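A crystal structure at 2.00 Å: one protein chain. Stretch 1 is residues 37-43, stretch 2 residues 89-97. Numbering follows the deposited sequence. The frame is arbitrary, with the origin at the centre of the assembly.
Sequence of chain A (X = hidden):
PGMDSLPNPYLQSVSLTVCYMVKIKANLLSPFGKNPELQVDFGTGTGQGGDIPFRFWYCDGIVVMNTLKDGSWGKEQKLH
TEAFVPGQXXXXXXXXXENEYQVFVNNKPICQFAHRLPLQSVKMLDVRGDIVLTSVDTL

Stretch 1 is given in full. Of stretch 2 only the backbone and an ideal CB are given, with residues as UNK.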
# COMPACT_ATOMS: atom_id res chain seq x y z
N GLU A 37 22.98 6.87 -9.56
CA GLU A 37 21.74 6.46 -10.21
C GLU A 37 20.95 5.54 -9.28
O GLU A 37 21.52 4.86 -8.43
CB GLU A 37 22.02 5.71 -11.52
CG GLU A 37 23.10 6.31 -12.37
CD GLU A 37 23.18 5.72 -13.78
OE1 GLU A 37 22.54 4.68 -14.05
OE2 GLU A 37 23.87 6.33 -14.64
N LEU A 38 19.65 5.53 -9.48
CA LEU A 38 18.74 4.61 -8.81
C LEU A 38 17.87 3.95 -9.87
O LEU A 38 17.38 4.61 -10.78
CB LEU A 38 17.87 5.37 -7.78
CG LEU A 38 16.63 4.67 -7.25
CD1 LEU A 38 17.01 3.39 -6.49
CD2 LEU A 38 15.85 5.63 -6.37
N GLN A 39 17.68 2.63 -9.75
CA GLN A 39 16.91 1.91 -10.76
C GLN A 39 16.07 0.82 -10.10
O GLN A 39 16.61 -0.01 -9.36
CB GLN A 39 17.82 1.28 -11.82
CG GLN A 39 17.02 0.57 -12.90
CD GLN A 39 17.90 0.15 -14.04
OE1 GLN A 39 18.28 0.97 -14.87
NE2 GLN A 39 18.26 -1.12 -14.07
N VAL A 40 14.77 0.82 -10.37
CA VAL A 40 13.85 -0.18 -9.82
C VAL A 40 13.11 -0.85 -10.97
O VAL A 40 12.42 -0.18 -11.75
CB VAL A 40 12.84 0.41 -8.82
CG1 VAL A 40 11.92 -0.70 -8.29
CG2 VAL A 40 13.55 1.11 -7.66
N ASP A 41 13.23 -2.17 -11.06
CA ASP A 41 12.60 -2.95 -12.12
C ASP A 41 11.51 -3.81 -11.52
O ASP A 41 11.78 -4.65 -10.65
CB ASP A 41 13.61 -3.84 -12.86
CG ASP A 41 14.45 -3.07 -13.88
OD1 ASP A 41 14.18 -1.86 -14.08
OD2 ASP A 41 15.37 -3.66 -14.50
N PHE A 42 10.29 -3.61 -11.99
CA PHE A 42 9.22 -4.59 -11.84
C PHE A 42 9.28 -5.44 -13.11
O PHE A 42 8.73 -5.07 -14.15
CB PHE A 42 7.87 -3.91 -11.67
CG PHE A 42 7.72 -3.14 -10.37
CD1 PHE A 42 8.33 -1.91 -10.20
CD2 PHE A 42 6.96 -3.66 -9.33
CE1 PHE A 42 8.17 -1.20 -9.00
CE2 PHE A 42 6.81 -2.96 -8.14
CZ PHE A 42 7.41 -1.73 -7.97
N GLY A 43 10.01 -6.56 -13.04
CA GLY A 43 10.31 -7.37 -14.20
C GLY A 43 9.59 -8.71 -14.20
O GLY A 43 8.98 -9.13 -13.21
N UNK A 89 18.83 10.27 3.46
CA UNK A 89 18.06 9.04 3.26
C UNK A 89 16.65 9.39 2.80
O UNK A 89 16.06 10.39 3.22
CB UNK A 89 18.02 8.21 4.54
N UNK A 90 16.12 8.56 1.91
CA UNK A 90 14.79 8.77 1.35
C UNK A 90 13.96 7.51 1.50
O UNK A 90 14.49 6.39 1.65
CB UNK A 90 14.88 9.18 -0.12
N UNK A 91 12.66 7.70 1.44
CA UNK A 91 11.69 6.61 1.37
C UNK A 91 10.98 6.68 0.03
O UNK A 91 10.25 7.64 -0.25
CB UNK A 91 10.69 6.68 2.52
N UNK A 92 11.17 5.65 -0.79
CA UNK A 92 10.55 5.56 -2.10
C UNK A 92 9.46 4.49 -2.04
O UNK A 92 9.73 3.34 -1.68
CB UNK A 92 11.58 5.24 -3.18
N UNK A 93 8.23 4.87 -2.40
CA UNK A 93 7.09 3.96 -2.38
C UNK A 93 6.51 3.79 -3.78
O UNK A 93 6.27 4.78 -4.48
CB UNK A 93 6.01 4.47 -1.42
N UNK A 94 6.22 2.54 -4.14
CA UNK A 94 5.43 2.23 -5.32
C UNK A 94 4.13 1.61 -4.87
O UNK A 94 4.12 0.64 -4.11
CB UNK A 94 6.18 1.30 -6.27
N UNK A 95 3.03 2.17 -5.35
CA UNK A 95 1.69 1.67 -5.09
C UNK A 95 1.16 1.08 -6.39
O UNK A 95 0.99 1.81 -7.37
CB UNK A 95 0.77 2.77 -4.56
N UNK A 96 0.90 -0.22 -6.40
CA UNK A 96 0.35 -0.88 -7.58
C UNK A 96 -1.18 -0.88 -7.46
O UNK A 96 -1.74 -1.44 -6.52
CB UNK A 96 0.89 -2.30 -7.72
N UNK A 97 -1.84 -0.23 -8.40
CA UNK A 97 -3.29 -0.20 -8.49
C UNK A 97 -3.73 -0.86 -9.78
O UNK A 97 -2.91 -1.23 -10.62
CB UNK A 97 -3.82 1.23 -8.41

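The two strands run the same way, with 21° between their N-to-C directions, and their axes come no closer than 11.0 Å. The nearest CA atoms, those of Val-40 and position 94, are 9.8 Å apart. That is too far for backbone pairing, so side chains must fill the gap. Stretch 1 offers Leu-38, Val-40 and Phe-42, all pointing toward stretch 2 and all apolar; the side chains of Gln-39 and Asp-41 make no contact with it.

Position 89 has phi/psi of -64/143, which many residues could adopt, and no atom of stretch 1 lies within 5.5 Å of its ideal CB. Almost any residue would suit, proline included because of the phi. It is Pro-89, without contact here.

At position 90 the CB points toward stretch 1, yet nothing there lies within 5.5 Å of it. A short side chain would stop before the methyls of Leu-38; a long apolar one, such as Phe, Leu or Met, could cross. The residue is Phe-90, with chi1 at 58° (p), and its CZ reaches Leu-38 CD2 at 3.9 Å. The methyl approaches the ring obliquely.

Position 91, at -115/116, is out of reach of stretch 1, which therefore sets no preference between polar and apolar. Glu-91 is found, its extended side chain making no contact with stretch 1.

Position 92 points toward stretch 1 again, its ideal CB 5.3 Å from Leu-38 CD2. That distance leaves space for a branched aliphatic chain between Leu-38 and Val-40; Leu, Ile or Met would be reasonable. It is Leu-92, in the t, p rotamer. Its CD2 touches both neighbours, lying 3.9 Å from Leu-38 CD2 and 4.1 Å from Val-40 CG2.

Position 93 lies out of reach, so the visible atoms favour no class. Gln-93 occupies it, and its NE2 is hydrogen-bonded elsewhere in the structure.

Position 94 is the most tightly constrained by stretch 1: its ideal CB is already 3.7 Å from Phe-42 CZ. The side chain must therefore run alongside that ring, with Val-40 also nearby, and Leu, Met or an aromatic could do so. Phe-94 takes chi1 -62° (m), and its CB keeps the 3.7 Å contact with Phe-42 CZ. The edge of the Phe-42 ring meets the face of the Phe-94 ring, with centroids 5.2 Å apart and planes at 71°. Phe-94 CE1 also packs 3.9 Å from Val-40 CG1.

Position 95 points away from stretch 1, which gives no basis for a choice. The residue is Leu-95, which makes no contact with stretch 1.

Position 96 turns toward stretch 1, but its ideal CB has no neighbour there within 5.5 Å. The nearby Phe-42 ring would accept an apolar group, and beta-branched Val or Ile suits the extended -92/118 backbone. Val-96 makes a light contact, its CG2 4.5 Å from Phe-42 CE2.

Position 97 is out of reach and unconstrained by stretch 1; it holds Leu-97.

Stretch 2 89-97: PFELQFLVL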
# COMPACT_ATOMS: atom_id res chain seq x y z
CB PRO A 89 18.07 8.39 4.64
CG PRO A 89 19.31 8.95 5.31
CD PRO A 89 19.35 10.39 4.83
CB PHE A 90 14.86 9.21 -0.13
CG PHE A 90 15.58 8.23 -1.04
CD1 PHE A 90 14.90 7.17 -1.65
CD2 PHE A 90 16.94 8.37 -1.31
CE1 PHE A 90 15.57 6.27 -2.50
CE2 PHE A 90 17.61 7.46 -2.15
CZ PHE A 90 16.93 6.42 -2.75
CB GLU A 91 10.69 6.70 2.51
CG GLU A 91 9.62 5.66 2.42
CD GLU A 91 8.63 5.78 3.56
OE1 GLU A 91 7.41 5.82 3.27
OE2 GLU A 91 9.07 5.87 4.73
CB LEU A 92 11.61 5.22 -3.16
CG LEU A 92 11.15 4.76 -4.54
CD1 LEU A 92 10.38 5.87 -5.29
CD2 LEU A 92 12.36 4.31 -5.33
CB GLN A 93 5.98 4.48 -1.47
CG GLN A 93 6.23 4.33 0.01
CD GLN A 93 5.13 5.00 0.80
OE1 GLN A 93 5.02 6.24 0.81
NE2 GLN A 93 4.25 4.19 1.41
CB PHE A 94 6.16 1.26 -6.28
CG PHE A 94 7.44 1.81 -6.84
CD1 PHE A 94 8.64 1.64 -6.16
CD2 PHE A 94 7.44 2.50 -8.04
CE1 PHE A 94 9.84 2.14 -6.67
CE2 PHE A 94 8.64 3.01 -8.56
CZ PHE A 94 9.84 2.82 -7.87
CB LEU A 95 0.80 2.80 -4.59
CG LEU A 95 -0.60 2.42 -4.14
CD1 LEU A 95 -0.56 1.34 -3.06
CD2 LEU A 95 -1.31 3.70 -3.66
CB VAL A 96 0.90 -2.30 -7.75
CG1 VAL A 96 0.48 -2.87 -9.09
CG2 VAL A 96 2.43 -2.30 -7.64
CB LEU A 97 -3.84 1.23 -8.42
CG LEU A 97 -3.62 2.10 -7.17
CD1 LEU A 97 -3.42 1.29 -5.89
CD2 LEU A 97 -2.57 3.18 -7.31
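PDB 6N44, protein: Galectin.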